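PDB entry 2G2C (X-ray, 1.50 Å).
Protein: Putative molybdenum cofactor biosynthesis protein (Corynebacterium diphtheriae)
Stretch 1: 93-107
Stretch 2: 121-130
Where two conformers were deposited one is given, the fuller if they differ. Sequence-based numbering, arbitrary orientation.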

# COMPACT_ATOMS: atom_id res chain seq x y z
N SER A 93 -1.31 -10.12 7.81
CA SER A 93 -1.87 -11.48 7.60
C SER A 93 -1.45 -12.09 6.26
O SER A 93 -1.55 -13.34 6.11
CB SER A 93 -3.40 -11.50 7.74
OG SER A 93 -4.04 -10.91 6.63
N PHE A 94 -1.00 -11.24 5.31
CA PHE A 94 -0.61 -11.67 3.97
C PHE A 94 0.90 -11.75 3.80
O PHE A 94 1.37 -12.21 2.76
CB PHE A 94 -1.09 -10.67 2.93
CG PHE A 94 -2.58 -10.57 2.85
CD1 PHE A 94 -3.30 -11.45 2.02
CD2 PHE A 94 -3.28 -9.65 3.63
CE1 PHE A 94 -4.69 -11.37 1.93
CE2 PHE A 94 -4.70 -9.58 3.56
CZ PHE A 94 -5.39 -10.43 2.71
N ILE A 95 1.67 -11.21 4.75
CA ILE A 95 3.10 -11.00 4.49
C ILE A 95 3.90 -12.26 4.73
O ILE A 95 3.79 -12.92 5.79
CB ILE A 95 3.63 -9.82 5.35
CG1 ILE A 95 2.92 -8.51 4.93
CG2 ILE A 95 5.15 -9.75 5.32
CD1 ILE A 95 3.00 -8.23 3.42
N HIS A 96 4.74 -12.55 3.74
CA HIS A 96 5.70 -13.65 3.80
C HIS A 96 7.01 -13.13 4.40
O HIS A 96 7.59 -13.77 5.28
CB HIS A 96 5.92 -14.20 2.38
CG HIS A 96 6.96 -15.29 2.28
ND1 HIS A 96 8.31 -15.04 2.43
CD2 HIS A 96 6.85 -16.60 1.93
CE1 HIS A 96 8.98 -16.18 2.28
NE2 HIS A 96 8.11 -17.14 1.98
N THR A 97 7.48 -11.99 3.87
CA THR A 97 8.73 -11.38 4.32
C THR A 97 8.53 -9.89 4.43
O THR A 97 8.08 -9.24 3.47
CB THR A 97 9.87 -11.64 3.28
OG1 THR A 97 10.09 -13.06 3.12
CG2 THR A 97 11.18 -10.95 3.67
N ARG A 98 8.83 -9.36 5.60
CA ARG A 98 8.74 -7.93 5.84
C ARG A 98 9.96 -7.21 5.29
O ARG A 98 11.05 -7.82 5.15
CB ARG A 98 8.66 -7.67 7.34
CG ARG A 98 7.33 -7.99 7.92
CD ARG A 98 6.37 -6.79 7.80
NE ARG A 98 6.82 -5.66 8.62
CZ ARG A 98 6.68 -5.58 9.94
NH1 ARG A 98 6.11 -6.57 10.65
NH2 ARG A 98 7.11 -4.49 10.58
N CYS A 99 9.77 -5.94 4.92
CA CYS A 99 10.89 -5.10 4.50
C CYS A 99 11.07 -4.00 5.54
O CYS A 99 10.73 -2.83 5.29
CB CYS A 99 10.61 -4.49 3.12
SG CYS A 99 10.35 -5.70 1.83
N GLU A 100 11.56 -4.40 6.71
CA GLU A 100 11.61 -3.46 7.85
C GLU A 100 12.59 -2.31 7.64
O GLU A 100 12.35 -1.22 8.16
CB GLU A 100 11.88 -4.20 9.16
CG GLU A 100 10.74 -5.14 9.44
CD GLU A 100 10.83 -5.83 10.75
OE1 GLU A 100 11.10 -5.15 11.78
OE2 GLU A 100 10.59 -7.07 10.72
N GLY A 101 13.64 -2.56 6.84
CA GLY A 101 14.60 -1.51 6.43
C GLY A 101 13.85 -0.40 5.70
O GLY A 101 14.08 0.77 5.92
N LEU A 102 12.96 -0.77 4.77
CA LEU A 102 12.20 0.25 4.05
C LEU A 102 11.28 1.04 4.99
O LEU A 102 11.18 2.27 4.90
CB LEU A 102 11.41 -0.37 2.90
CG LEU A 102 12.24 -1.03 1.77
CD1 LEU A 102 11.36 -1.65 0.65
CD2 LEU A 102 13.24 -0.06 1.19
N GLU A 103 10.58 0.34 5.90
CA GLU A 103 9.81 1.03 6.92
C GLU A 103 10.65 2.03 7.69
O GLU A 103 10.22 3.14 7.99
CB GLU A 103 9.24 0.03 7.95
CG GLU A 103 8.35 -1.01 7.25
CD GLU A 103 7.88 -2.13 8.14
OE1 GLU A 103 8.06 -2.03 9.37
OE2 GLU A 103 7.32 -3.10 7.57
N GLN A 104 11.84 1.60 8.07
CA GLN A 104 12.75 2.44 8.83
C GLN A 104 13.19 3.65 8.01
O GLN A 104 13.27 4.77 8.56
CB GLN A 104 13.94 1.61 9.34
CG GLN A 104 13.45 0.62 10.40
CD GLN A 104 14.54 -0.32 10.83
OE1 GLN A 104 15.73 0.02 10.73
NE2 GLN A 104 14.16 -1.49 11.36
N GLN A 105 13.47 3.45 6.72
CA GLN A 105 13.89 4.55 5.84
C GLN A 105 12.76 5.57 5.67
O GLN A 105 13.01 6.76 5.60
CB GLN A 105 14.34 4.03 4.47
CG GLN A 105 15.66 3.31 4.50
CD GLN A 105 16.29 3.14 3.12
OE1 GLN A 105 17.52 3.28 2.96
NE2 GLN A 105 15.46 2.84 2.12
N ILE A 106 11.52 5.07 5.60
CA ILE A 106 10.38 5.98 5.44
C ILE A 106 10.31 6.91 6.65
O ILE A 106 10.06 8.12 6.51
CB ILE A 106 9.06 5.20 5.27
CG1 ILE A 106 9.01 4.54 3.91
CG2 ILE A 106 7.86 6.11 5.54
CD1 ILE A 106 7.96 3.41 3.83
N LEU A 107 10.59 6.34 7.82
CA LEU A 107 10.60 7.12 9.03
C LEU A 107 11.82 8.07 9.10
O LEU A 107 11.68 9.24 9.48
CB LEU A 107 10.58 6.15 10.20
CG LEU A 107 10.09 6.79 11.49
CD1 LEU A 107 8.82 7.66 11.29
CD2 LEU A 107 9.85 5.66 12.41
N ARG A 121 1.95 2.91 11.96
CA ARG A 121 2.37 1.56 12.21
C ARG A 121 2.37 0.84 10.87
O ARG A 121 2.40 -0.38 10.83
CB ARG A 121 1.38 0.95 13.14
CG ARG A 121 1.27 1.75 14.44
CD ARG A 121 0.36 1.05 15.42
NE ARG A 121 -0.97 0.89 14.82
CZ ARG A 121 -1.49 -0.28 14.44
NH1 ARG A 121 -0.79 -1.41 14.57
NH2 ARG A 121 -2.72 -0.30 13.90
N GLY A 122 2.32 1.60 9.76
CA GLY A 122 2.21 0.99 8.44
C GLY A 122 3.39 0.09 8.15
O GLY A 122 4.53 0.45 8.50
N ILE A 123 3.12 -1.08 7.54
CA ILE A 123 4.20 -2.00 7.20
C ILE A 123 4.45 -2.07 5.69
O ILE A 123 3.65 -1.59 4.88
CB ILE A 123 4.02 -3.41 7.84
CG1 ILE A 123 2.75 -4.05 7.31
CG2 ILE A 123 4.02 -3.26 9.37
CD1 ILE A 123 2.62 -5.52 7.72
N VAL A 124 5.59 -2.69 5.33
CA VAL A 124 5.94 -2.97 3.94
C VAL A 124 6.39 -4.41 3.90
O VAL A 124 7.17 -4.84 4.74
CB VAL A 124 7.13 -2.10 3.43
CG1 VAL A 124 7.47 -2.43 1.97
CG2 VAL A 124 6.76 -0.59 3.57
N GLY A 125 5.93 -5.16 2.91
CA GLY A 125 6.41 -6.54 2.82
C GLY A 125 6.01 -7.19 1.54
O GLY A 125 5.22 -6.60 0.77
N VAL A 126 6.49 -8.42 1.32
CA VAL A 126 6.06 -9.16 0.10
C VAL A 126 5.30 -10.42 0.48
O VAL A 126 5.47 -10.93 1.59
CB VAL A 126 7.28 -9.55 -0.80
CG1 VAL A 126 7.97 -8.32 -1.37
CG2 VAL A 126 8.31 -10.37 -0.04
N THR A 127 4.46 -10.90 -0.45
CA THR A 127 3.57 -12.03 -0.14
C THR A 127 4.18 -13.38 -0.48
O THR A 127 3.57 -14.41 -0.24
CB THR A 127 2.23 -11.94 -0.88
OG1 THR A 127 2.52 -12.00 -2.28
CG2 THR A 127 1.48 -10.64 -0.48
N GLY A 128 5.39 -13.36 -0.99
CA GLY A 128 6.09 -14.59 -1.42
C GLY A 128 7.46 -14.20 -1.91
O GLY A 128 7.88 -13.02 -1.78
N ARG A 129 8.14 -15.15 -2.53
CA ARG A 129 9.51 -14.91 -2.96
C ARG A 129 9.81 -15.12 -4.44
O ARG A 129 10.96 -15.10 -4.86
CB ARG A 129 10.54 -15.53 -1.99
CG ARG A 129 10.38 -15.00 -0.54
CD ARG A 129 10.88 -13.54 -0.38
NE ARG A 129 12.36 -13.52 -0.44
CZ ARG A 129 13.17 -13.81 0.59
NH1 ARG A 129 12.65 -14.05 1.80
NH2 ARG A 129 14.50 -13.84 0.41
N ASP A 130 8.75 -15.23 -5.23
CA ASP A 130 8.87 -15.63 -6.61
C ASP A 130 8.13 -14.63 -7.49
O ASP A 130 7.64 -13.58 -7.00
CB ASP A 130 8.37 -17.05 -6.84
CG ASP A 130 6.88 -17.23 -6.53
OD1 ASP A 130 6.06 -16.28 -6.56
OD2 ASP A 130 6.53 -18.42 -6.29
O HOH W 1 6.44 0.22 10.50

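The two stretches meet as short antiparallel strands, Thr 97 and Arg 98 against Val 124 to Val 126. Thr 97 and Val 126 form the hydrogen-bonded pair. Val 126 N donates to Thr 97 O at 2.8 Å, and Thr 97 N donates to Val 126 O at 3.2 Å. Val 126 O also accepts from His 96 N at 2.8 Å, so one carbonyl serves two successive amides. Arg 98 and Gly 125 form the non-hydrogen-bonded pair, with Arg 98 CA and Gly 125 CA only 4.1 Å apart. A CB on Gly 125 would clash with Ile 95 CG2 and Thr 97 O. The ladder ends with Cys 99 N donating to Val 124 O at 2.8 Å. Cys 99 is the N-cap residue of the helix that follows, which runs roughly antiparallel to the strand of Val 124 to Val 126, at 157°.

The first turn of that helix brings Glu 103 back to the second stretch. Val 124 N donates to Glu 103 OE2 at 2.9 Å. Glu 103 OE2 also accepts from Arg 98 NE at 2.8 Å in a salt bridge, and Arg 98 NH2 donates to Glu 103 OE1 at 2.9 Å. The carboxylate thus joins a backbone amide to a guanidinium. One face of that guanidinium is covered by Ile 123 CG2, 3.5 Å from Arg 98 NH2. Water 1 links Glu 103 OE1 to Gly 122 O, donating to both.

Val 124 packs against the helix side. Val 124 CG1 lies 3.9 Å from Cys 99 CB and 4.2 Å from Leu 102 CD1; Val 124 CG2 lies 4.2 Å from Ile 106 CD1.

At the other end, Arg 129 NH1 donates to Thr 97 OG1 at 3.0 Å. Thr 97 OG1 also hydrogen-bonds His 96 ND1 at 2.8 Å. Gly 128 lies over one face of the His 96 ring.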